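Local coordinates for protein probable transcriptional regulator (Pseudomonas aeruginosa, PDB 2ESN) that probably regulates transcription as a LysR-type DNA-binding protein, with a helix-turn-helix domain and a periplasmic-binding-protein-like domain expected to sense a still unidentified small-molecule effector, at residues Val180-Asp185 with Ala267-Pro272; Asp176-Val181 with Thr251-Ala256; Glu162-Gly167 with Arg281-Val286. All blocks are in the same frame, centred on the assembly; numbering follows the deposited sequence.

Interaction 1. Residues Val180-Asp185 with Ala267-Pro272; sequences VVARRD and ALYPAP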
loop_
_atom_site.group_PDB
_atom_site.type_symbol
_atom_site.label_atom_id
_atom_site.label_comp_id
_atom_site.label_asym_id
_atom_site.label_seq_id
_atom_site.Cartn_x
_atom_site.Cartn_y
_atom_site.Cartn_z
ATOM N N VAL C 180 -0.192 -2.291 -40.404
ATOM C CA VAL C 180 1.246 -2.027 -40.353
ATOM C C VAL C 180 1.371 -0.637 -40.953
ATOM O O VAL C 180 0.822 -0.355 -42.023
ATOM C CB VAL C 180 2.061 -3.063 -41.169
ATOM C CG1 VAL C 180 3.564 -2.696 -41.200
ATOM C CG2 VAL C 180 1.905 -4.449 -40.515
ATOM N N VAL C 181 2.095 0.205 -40.217
ATOM C CA VAL C 181 2.310 1.568 -40.514
ATOM C C VAL C 181 3.802 1.750 -40.720
ATOM O O VAL C 181 4.582 1.167 -39.983
ATOM C CB VAL C 181 1.843 2.379 -39.244
ATOM C CG1 VAL C 181 2.364 3.754 -39.263
ATOM C CG2 VAL C 181 0.277 2.298 -39.065
ATOM N N ALA C 182 4.192 2.516 -41.754
ATOM C CA ALA C 182 5.583 2.956 -41.976
ATOM C C ALA C 182 5.531 4.396 -42.358
ATOM O O ALA C 182 4.484 4.860 -42.764
ATOM C CB ALA C 182 6.197 2.199 -43.112
ATOM N N ARG C 183 6.668 5.102 -42.253
ATOM C CA ARG C 183 6.759 6.410 -42.877
ATOM C C ARG C 183 6.311 6.276 -44.350
ATOM O O ARG C 183 6.465 5.190 -44.998
ATOM C CB ARG C 183 8.164 7.002 -42.764
ATOM C CG ARG C 183 9.307 6.217 -43.473
ATOM C CD ARG C 183 10.271 7.241 -44.020
ATOM N NE ARG C 183 10.929 7.960 -42.968
ATOM C CZ ARG C 183 11.014 9.272 -42.776
ATOM N NH1 ARG C 183 11.715 9.655 -41.725
ATOM N NH2 ARG C 183 10.436 10.172 -43.557
ATOM N N ARG C 184 5.707 7.339 -44.871
ATOM C CA ARG C 184 5.145 7.320 -46.200
ATOM C C ARG C 184 6.183 6.935 -47.266
ATOM O O ARG C 184 5.900 6.148 -48.168
ATOM C CB ARG C 184 4.596 8.708 -46.561
ATOM C CG ARG C 184 3.770 8.608 -47.892
ATOM C CD ARG C 184 2.927 9.849 -48.147
ATOM N NE ARG C 184 1.744 9.761 -47.290
ATOM C CZ ARG C 184 1.374 10.625 -46.346
ATOM N NH1 ARG C 184 2.067 11.764 -46.127
ATOM N NH2 ARG C 184 0.279 10.321 -45.640
ATOM N N ASP C 185 7.358 7.509 -47.166
ATOM C CA ASP C 185 8.488 7.114 -48.060
ATOM C C ASP C 185 9.560 6.270 -47.334
ATOM O O ASP C 185 10.602 6.765 -46.997
ATOM C CB ASP C 185 9.143 8.360 -48.620
ATOM C CG ASP C 185 8.158 9.182 -49.477
ATOM O OD1 ASP C 185 7.263 8.639 -50.159
ATOM O OD2 ASP C 185 8.249 10.379 -49.416
ATOM N N ALA C 267 2.204 5.722 -44.362
ATOM C CA ALA C 267 1.501 4.734 -45.168
ATOM C C ALA C 267 0.917 3.587 -44.287
ATOM O O ALA C 267 1.526 3.154 -43.292
ATOM C CB ALA C 267 2.462 4.161 -46.167
ATOM N N LEU C 268 -0.256 3.114 -44.632
ATOM C CA LEU C 268 -0.918 2.066 -43.887
ATOM C C LEU C 268 -1.031 0.907 -44.842
ATOM O O LEU C 268 -1.440 1.115 -45.989
ATOM C CB LEU C 268 -2.340 2.497 -43.515
ATOM C CG LEU C 268 -2.545 3.371 -42.256
ATOM C CD1 LEU C 268 -1.725 4.639 -42.302
ATOM C CD2 LEU C 268 -4.074 3.724 -42.061
ATOM N N TYR C 269 -0.687 -0.292 -44.354
ATOM C CA TYR C 269 -0.676 -1.527 -45.150
ATOM C C TYR C 269 -1.342 -2.654 -44.386
ATOM O O TYR C 269 -1.313 -2.685 -43.157
ATOM C CB TYR C 269 0.744 -2.008 -45.342
ATOM C CG TYR C 269 1.613 -1.032 -46.077
ATOM C CD1 TYR C 269 1.371 -0.734 -47.430
ATOM C CD2 TYR C 269 2.629 -0.368 -45.415
ATOM C CE1 TYR C 269 2.191 0.173 -48.101
ATOM C CE2 TYR C 269 3.419 0.531 -46.048
ATOM C CZ TYR C 269 3.221 0.803 -47.389
ATOM O OH TYR C 269 4.067 1.704 -48.053
ATOM N N PRO C 270 -1.925 -3.600 -45.121
ATOM C CA PRO C 270 -2.394 -4.823 -44.448
ATOM C C PRO C 270 -1.211 -5.562 -43.838
ATOM O O PRO C 270 -0.107 -5.484 -44.355
ATOM C CB PRO C 270 -3.071 -5.609 -45.564
ATOM C CG PRO C 270 -2.470 -4.973 -46.884
ATOM C CD PRO C 270 -2.179 -3.575 -46.586
ATOM N N ALA C 271 -1.426 -6.217 -42.703
ATOM C CA ALA C 271 -0.388 -7.025 -42.130
ATOM C C ALA C 271 -0.130 -8.232 -43.032
ATOM O O ALA C 271 -1.089 -8.838 -43.511
ATOM C CB ALA C 271 -0.789 -7.495 -40.739
ATOM N N PRO C 272 1.143 -8.624 -43.209
ATOM C CA PRO C 272 1.471 -9.840 -43.909
ATOM C C PRO C 272 1.312 -11.158 -43.088
ATOM O O PRO C 272 1.972 -12.151 -43.397
ATOM C CB PRO C 272 2.941 -9.613 -44.240
ATOM C CG PRO C 272 3.458 -8.898 -43.078
ATOM C CD PRO C 272 2.371 -7.934 -42.742
HETATM O O HOH W 1 6.032 3.145 -46.931
#
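Two antiparallel strands of the LysR substrate-binding domain meet here: strand 168-183 runs beside strand 266-269, their short axes 4.8 Å apart and 152° from one N-to-C direction to the other. Two hydrogen-bonded pairs flank the non-hydrogen-bonded pair Val181-Leu268. In the first, Tyr269 N reaches Val180 O at 2.8 Å, nearly along the C=O axis, and Val180 N returns a bond to Tyr269 O. In the second, Ala267 N lies 2.9 Å from Ala182 O, and Ala182 N donates to Ala267 O. A CA-H...O contact from Val181 CA to Ala267 O (3.3 Å) fills the interval.

Side chains of Val180, Ala182, Ala267 and Tyr269 share one face. Val180 CG2, anti to its carbonyl carbon, sits 3.8 Å from Ala271 CA and also meets Pro272 CD. Ala182 CB comes to the edge of the Tyr269 ring, 4.4 Å from CE2. Tyr198 of helix 195-199 packs on both Val180 and Pro272.

Beyond the ladder one water is hydrogen-bonded to both Arg183 O (2.8 Å) and Tyr269 OH, and lies in the plane of the Tyr269 ring. Backbone pairing thus fixes the register, while the water ties the tyrosine tip to the strand's exit.

Interaction 2. Residues Asp176-Val181 with Thr251-Ala256; sequences DRYVVV and TAPRHA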
loop_
_atom_site.group_PDB
_atom_site.type_symbol
_atom_site.label_atom_id
_atom_site.label_comp_id
_atom_site.label_asym_id
_atom_site.label_seq_id
_atom_site.Cartn_x
_atom_site.Cartn_y
_atom_site.Cartn_z
ATOM N N ASP C 176 -12.517 -3.099 -34.607
ATOM C CA ASP C 176 -11.545 -2.537 -35.574
ATOM C C ASP C 176 -10.472 -3.611 -35.888
ATOM O O ASP C 176 -10.502 -4.716 -35.339
ATOM C CB ASP C 176 -10.890 -1.261 -34.974
ATOM C CG ASP C 176 -10.103 -0.384 -35.992
ATOM O OD1 ASP C 176 -10.457 -0.211 -37.195
ATOM O OD2 ASP C 176 -9.153 0.236 -35.501
ATOM N N ARG C 177 -9.521 -3.278 -36.751
ATOM C CA ARG C 177 -8.391 -4.159 -37.007
ATOM C C ARG C 177 -7.044 -3.428 -36.864
ATOM O O ARG C 177 -6.990 -2.172 -36.803
ATOM C CB ARG C 177 -8.548 -4.765 -38.402
ATOM C CG ARG C 177 -8.741 -3.724 -39.527
ATOM C CD ARG C 177 -9.003 -4.433 -40.866
ATOM N NE ARG C 177 -8.563 -3.606 -42.009
ATOM C CZ ARG C 177 -9.317 -2.697 -42.641
ATOM N NH1 ARG C 177 -10.583 -2.444 -42.271
ATOM N NH2 ARG C 177 -8.784 -2.007 -43.645
ATOM N N TYR C 178 -5.984 -4.216 -36.760
ATOM C CA TYR C 178 -4.604 -3.723 -36.807
ATOM C C TYR C 178 -4.089 -3.612 -38.241
ATOM O O TYR C 178 -4.491 -4.395 -39.110
ATOM C CB TYR C 178 -3.663 -4.639 -36.056
ATOM C CG TYR C 178 -3.651 -4.393 -34.569
ATOM C CD1 TYR C 178 -4.753 -4.733 -33.789
ATOM C CD2 TYR C 178 -2.539 -3.816 -33.935
ATOM C CE1 TYR C 178 -4.773 -4.464 -32.401
ATOM C CE2 TYR C 178 -2.514 -3.587 -32.557
ATOM C CZ TYR C 178 -3.642 -3.909 -31.798
ATOM O OH TYR C 178 -3.671 -3.665 -30.440
ATOM N N VAL C 179 -3.218 -2.616 -38.473
ATOM C CA VAL C 179 -2.537 -2.471 -39.716
ATOM C C VAL C 179 -1.062 -2.185 -39.394
ATOM O O VAL C 179 -0.749 -1.943 -38.261
ATOM C CB VAL C 179 -3.150 -1.344 -40.597
ATOM C CG1 VAL C 179 -4.542 -1.718 -41.070
ATOM C CG2 VAL C 179 -3.135 0.062 -39.881
ATOM N N VAL C 180 -0.192 -2.291 -40.404
ATOM C CA VAL C 180 1.246 -2.027 -40.353
ATOM C C VAL C 180 1.371 -0.637 -40.953
ATOM O O VAL C 180 0.822 -0.355 -42.023
ATOM C CB VAL C 180 2.061 -3.063 -41.169
ATOM C CG1 VAL C 180 3.564 -2.696 -41.200
ATOM C CG2 VAL C 180 1.905 -4.449 -40.515
ATOM N N VAL C 181 2.095 0.205 -40.217
ATOM C CA VAL C 181 2.310 1.568 -40.514
ATOM C C VAL C 181 3.802 1.750 -40.720
ATOM O O VAL C 181 4.582 1.167 -39.983
ATOM C CB VAL C 181 1.843 2.379 -39.244
ATOM C CG1 VAL C 181 2.364 3.754 -39.263
ATOM C CG2 VAL C 181 0.277 2.298 -39.065
ATOM N N THR C 251 2.744 -1.800 -35.645
ATOM C CA THR C 251 1.507 -2.562 -35.983
ATOM C C THR C 251 0.437 -2.076 -34.981
ATOM O O THR C 251 0.569 -2.323 -33.774
ATOM C CB THR C 251 1.743 -4.090 -35.890
ATOM O OG1 THR C 251 2.996 -4.412 -36.573
ATOM C CG2 THR C 251 0.486 -4.864 -36.442
ATOM N N ALA C 252 -0.553 -1.326 -35.485
ATOM C CA ALA C 252 -1.351 -0.411 -34.659
ATOM C C ALA C 252 -2.804 -0.524 -35.069
ATOM O O ALA C 252 -3.086 -0.844 -36.207
ATOM C CB ALA C 252 -0.953 1.065 -34.935
ATOM N N PRO C 253 -3.714 -0.158 -34.161
ATOM C CA PRO C 253 -5.081 0.019 -34.534
ATOM C C PRO C 253 -5.258 0.958 -35.713
ATOM O O PRO C 253 -4.739 2.109 -35.711
ATOM C CB PRO C 253 -5.735 0.603 -33.269
ATOM C CG PRO C 253 -4.783 0.154 -32.099
ATOM C CD PRO C 253 -3.435 0.124 -32.730
ATOM N N ARG C 254 -6.041 0.480 -36.680
ATOM C CA ARG C 254 -6.376 1.236 -37.890
ATOM C C ARG C 254 -7.108 2.576 -37.634
ATOM O O ARG C 254 -6.790 3.629 -38.223
ATOM C CB ARG C 254 -7.106 0.340 -38.895
ATOM C CG ARG C 254 -7.324 1.024 -40.284
ATOM C CD ARG C 254 -8.242 0.148 -41.147
ATOM N NE ARG C 254 -8.487 0.699 -42.503
ATOM C CZ ARG C 254 -9.534 1.474 -42.895
ATOM N NH1 ARG C 254 -9.629 1.885 -44.152
ATOM N NH2 ARG C 254 -10.483 1.893 -42.057
ATOM N N HIS C 255 -8.035 2.578 -36.689
ATOM C CA HIS C 255 -8.742 3.794 -36.373
ATOM C C HIS C 255 -7.750 4.874 -36.000
ATOM O O HIS C 255 -7.923 5.995 -36.412
ATOM C CB HIS C 255 -9.680 3.537 -35.167
ATOM C CG HIS C 255 -10.625 4.680 -34.860
ATOM N ND1 HIS C 255 -11.548 5.158 -35.774
ATOM C CD2 HIS C 255 -10.822 5.389 -33.722
ATOM C CE1 HIS C 255 -12.257 6.121 -35.213
ATOM N NE2 HIS C 255 -11.823 6.290 -33.973
ATOM N N ALA C 256 -6.709 4.551 -35.204
ATOM C CA ALA C 256 -5.712 5.577 -34.815
ATOM C C ALA C 256 -4.724 5.968 -35.956
ATOM O O ALA C 256 -4.384 7.164 -36.178
ATOM C CB ALA C 256 -4.961 5.147 -33.529
HETATM O O HOH W 2 -10.400 1.793 -38.876
#
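The side chain of Arg254, in the first turn of helix 254-264, traces this contact from backbone to tip. Its CB lies 3.3 Å from Arg177 O, the same carbonyl that accepts the bond from Arg254 N at 2.8 Å. With CG anti to the backbone N (chi1 -172°), the chain runs extended past Val179, whose CG1 touches CB and CG. CD then settles over the centre of the Arg177 guanidinium, 3.3 Å above its plane. NE stands only 3.0 Å from Arg177 NH2, two donors with no bond between them, and the two guanidinium planes stack 28° apart. At the tip, NH2 donates to a water that in turn donates to Asp176 OD1 at 2.6 Å.

The other carboxylate oxygen, Asp176 OD2, receives His255 N at 2.9 Å through its syn lone pair and is also bonded by Tyr278 OH. Pro253 is the N-cap residue. Before it, Ala252 and Val179 exchange two backbone bonds as an antiparallel pair. Tyr178 lays one ring face over Pro253 N, its CE2 3.8 Å from Pro253 CD, while its OH bonds Tyr157 OH.

Asp176 therefore brings negative charge to an amide of the helix's first turn, which probably favours the ionised carboxylate. That carboxylate, linked to Arg254 through water, may also ease the repulsion between the stacked arginines.

Interaction 3. Residues Glu162-Gly167 with Arg281-Val286; sequences ERLPEG and RLYSHV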
loop_
_atom_site.group_PDB
_atom_site.type_symbol
_atom_site.label_atom_id
_atom_site.label_comp_id
_atom_site.label_asym_id
_atom_site.label_seq_id
_atom_site.Cartn_x
_atom_site.Cartn_y
_atom_site.Cartn_z
ATOM N N GLU C 162 -10.053 -13.766 -24.070
ATOM C CA GLU C 162 -9.745 -13.824 -22.632
ATOM C C GLU C 162 -11.002 -14.106 -21.814
ATOM O O GLU C 162 -12.071 -13.559 -22.099
ATOM C CB GLU C 162 -9.090 -12.504 -22.158
ATOM C CG GLU C 162 -7.553 -12.376 -22.361
ATOM C CD GLU C 162 -7.044 -10.903 -22.338
ATOM O OE1 GLU C 162 -7.881 -9.979 -22.282
ATOM O OE2 GLU C 162 -5.802 -10.656 -22.392
ATOM N N ARG C 163 -10.877 -14.970 -20.811
ATOM C CA ARG C 163 -11.977 -15.177 -19.857
ATOM C C ARG C 163 -12.071 -14.016 -18.843
ATOM O O ARG C 163 -11.060 -13.577 -18.274
ATOM C CB ARG C 163 -11.852 -16.539 -19.146
ATOM C CG ARG C 163 -12.947 -16.813 -18.114
ATOM C CD ARG C 163 -12.807 -18.190 -17.455
ATOM N NE ARG C 163 -12.024 -18.281 -16.195
ATOM C CZ ARG C 163 -11.218 -17.358 -15.645
ATOM N NH1 ARG C 163 -11.004 -16.153 -16.190
ATOM N NH2 ARG C 163 -10.610 -17.653 -14.499
ATOM N N LEU C 164 -13.288 -13.519 -18.641
ATOM C CA LEU C 164 -13.555 -12.468 -17.666
ATOM C C LEU C 164 -13.439 -12.934 -16.199
ATOM O O LEU C 164 -14.013 -13.976 -15.836
ATOM C CB LEU C 164 -14.948 -11.871 -17.901
ATOM C CG LEU C 164 -15.136 -11.003 -19.137
ATOM C CD1 LEU C 164 -16.555 -10.447 -19.161
ATOM C CD2 LEU C 164 -14.083 -9.885 -19.183
ATOM N N PRO C 165 -12.721 -12.143 -15.350
ATOM C CA PRO C 165 -12.639 -12.405 -13.899
ATOM C C PRO C 165 -14.020 -12.354 -13.272
ATOM O O PRO C 165 -14.968 -11.844 -13.908
ATOM C CB PRO C 165 -11.773 -11.250 -13.364
ATOM C CG PRO C 165 -11.052 -10.727 -14.530
ATOM C CD PRO C 165 -11.947 -10.946 -15.722
ATOM N N GLU C 166 -14.129 -12.866 -12.042
ATOM C CA GLU C 166 -15.428 -13.023 -11.389
ATOM C C GLU C 166 -15.912 -11.706 -10.851
ATOM O O GLU C 166 -15.156 -10.958 -10.217
ATOM C CB GLU C 166 -15.407 -14.059 -10.258
ATOM C CG GLU C 166 -16.706 -14.883 -10.232
ATOM C CD GLU C 166 -17.059 -15.437 -8.847
ATOM O OE1 GLU C 166 -18.168 -15.096 -8.335
ATOM O OE2 GLU C 166 -16.238 -16.208 -8.278
ATOM N N GLY C 167 -17.183 -11.419 -11.098
ATOM C CA GLY C 167 -17.702 -10.104 -10.777
ATOM C C GLY C 167 -17.501 -9.045 -11.863
ATOM O O GLY C 167 -18.079 -7.958 -11.766
ATOM N N ARG C 281 -13.830 -2.759 -25.353
ATOM C CA ARG C 281 -14.942 -2.989 -24.464
ATOM C C ARG C 281 -14.914 -2.170 -23.220
ATOM O O ARG C 281 -13.926 -1.542 -22.850
ATOM C CB ARG C 281 -15.163 -4.490 -24.156
ATOM C CG ARG C 281 -13.926 -5.274 -24.028
ATOM C CD ARG C 281 -14.115 -6.645 -24.632
ATOM N NE ARG C 281 -15.209 -7.348 -24.003
ATOM C CZ ARG C 281 -15.691 -8.514 -24.416
ATOM N NH1 ARG C 281 -15.157 -9.111 -25.493
ATOM N NH2 ARG C 281 -16.693 -9.085 -23.745
ATOM N N LEU C 282 -16.085 -2.134 -22.615
ATOM C CA LEU C 282 -16.294 -1.352 -21.429
ATOM C C LEU C 282 -16.476 -2.400 -20.344
ATOM O O LEU C 282 -17.405 -3.191 -20.400
ATOM C CB LEU C 282 -17.551 -0.504 -21.638
ATOM C CG LEU C 282 -18.001 0.298 -20.430
ATOM C CD1 LEU C 282 -16.974 1.419 -20.187
ATOM C CD2 LEU C 282 -19.479 0.828 -20.579
ATOM N N TYR C 283 -15.572 -2.412 -19.378
ATOM C CA TYR C 283 -15.665 -3.312 -18.251
ATOM C C TYR C 283 -16.178 -2.632 -16.974
ATOM O O TYR C 283 -15.817 -1.484 -16.672
ATOM C CB TYR C 283 -14.320 -3.916 -17.929
ATOM C CG TYR C 283 -13.596 -4.554 -19.077
ATOM C CD1 TYR C 283 -12.667 -3.811 -19.827
ATOM C CD2 TYR C 283 -13.756 -5.918 -19.371
ATOM C CE1 TYR C 283 -11.961 -4.368 -20.850
ATOM C CE2 TYR C 283 -13.037 -6.502 -20.422
ATOM C CZ TYR C 283 -12.134 -5.712 -21.156
ATOM O OH TYR C 283 -11.403 -6.246 -22.211
ATOM N N SER C 284 -17.020 -3.374 -16.245
ATOM C CA SER C 284 -17.468 -2.990 -14.929
ATOM C C SER C 284 -17.699 -4.214 -14.036
ATOM O O SER C 284 -17.852 -5.355 -14.518
ATOM C CB SER C 284 -18.755 -2.178 -14.990
ATOM O OG SER C 284 -19.710 -2.935 -15.678
ATOM N N HIS C 285 -17.678 -3.923 -12.741
ATOM C CA HIS C 285 -18.083 -4.823 -11.670
ATOM C C HIS C 285 -19.615 -4.936 -11.540
ATOM O O HIS C 285 -20.312 -3.919 -11.487
ATOM C CB HIS C 285 -17.501 -4.301 -10.367
ATOM C CG HIS C 285 -17.381 -5.342 -9.301
ATOM N ND1 HIS C 285 -18.470 -5.818 -8.597
ATOM C CD2 HIS C 285 -16.301 -6.007 -8.827
ATOM C CE1 HIS C 285 -18.065 -6.733 -7.738
ATOM N NE2 HIS C 285 -16.755 -6.867 -7.858
ATOM N N VAL C 286 -20.108 -6.178 -11.460
ATOM C CA VAL C 286 -21.532 -6.512 -11.191
ATOM C C VAL C 286 -22.157 -5.709 -10.022
ATOM O O VAL C 286 -23.329 -5.351 -10.103
ATOM C CB VAL C 286 -21.761 -8.061 -11.039
ATOM C CG1 VAL C 286 -23.230 -8.388 -10.905
ATOM C CG2 VAL C 286 -21.200 -8.814 -12.254
#
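Polar contact between the 162-167 loop and the end of strand 278-285, with Val286 just beyond it, is concentrated on one carbonyl. Gly167 O accepts Val286 N at 2.7 Å with an N-H...O angle of 166°, the donor lying in the carbonyl plane. The same oxygen receives a CA-H...O contact from His285 CA at 3.1 Å. It also stands 3.7 Å above the His285 ring plane, offset toward the rim, and 3.3 Å from Val286 CG2. Positive phi at Gly167 (86°) suits a residue without a side chain, since a CB there would crowd the preceding carbonyl oxygen and His285 NE2.

Apolar contact is carried by Leu164. Its CG is anti to the carbonyl carbon, and CD2 reaches the edge of the Tyr283 ring near its plane, 3.8 Å from CE2. The two side chains cross obliquely, and both also touch Ala170 of strand 168-183.

Charged and hydroxyl groups find partners beyond the pair. Tyr283 OH bonds Asp158 and Lys140, while Arg281 forms salt bridges to Asp158 and Asp172.

This is a loop joining strands 153-157 and 168-183 that closes on the end of strand 278-285, which pairs with both of them in the mixed sheet of a periplasmic-binding-protein-like domain.

In the fold
Strand 168-183 carries interactions 1 and 2, and interaction 3 sits where the loop before it meets a neighbouring strand. Interactions 1 and 2 share Val180 and Val181, with centres 9 Å apart; strands 266-269 and 249-253 both pair with this strand, and Tyr269 O lies 3.4 Å from Val179 CB where the contacts touch. Helix 254-264, which begins in interaction 2, leads along the chain to the strand of interaction 1. Interaction 3 is separate: its centre lies about 25 Å from that of interaction 2 and about 34 Å from that of interaction 1. Its segments nevertheless enclose both others in sequence, and the nearest atoms of interactions 2 and 3 are about 9 Å apart.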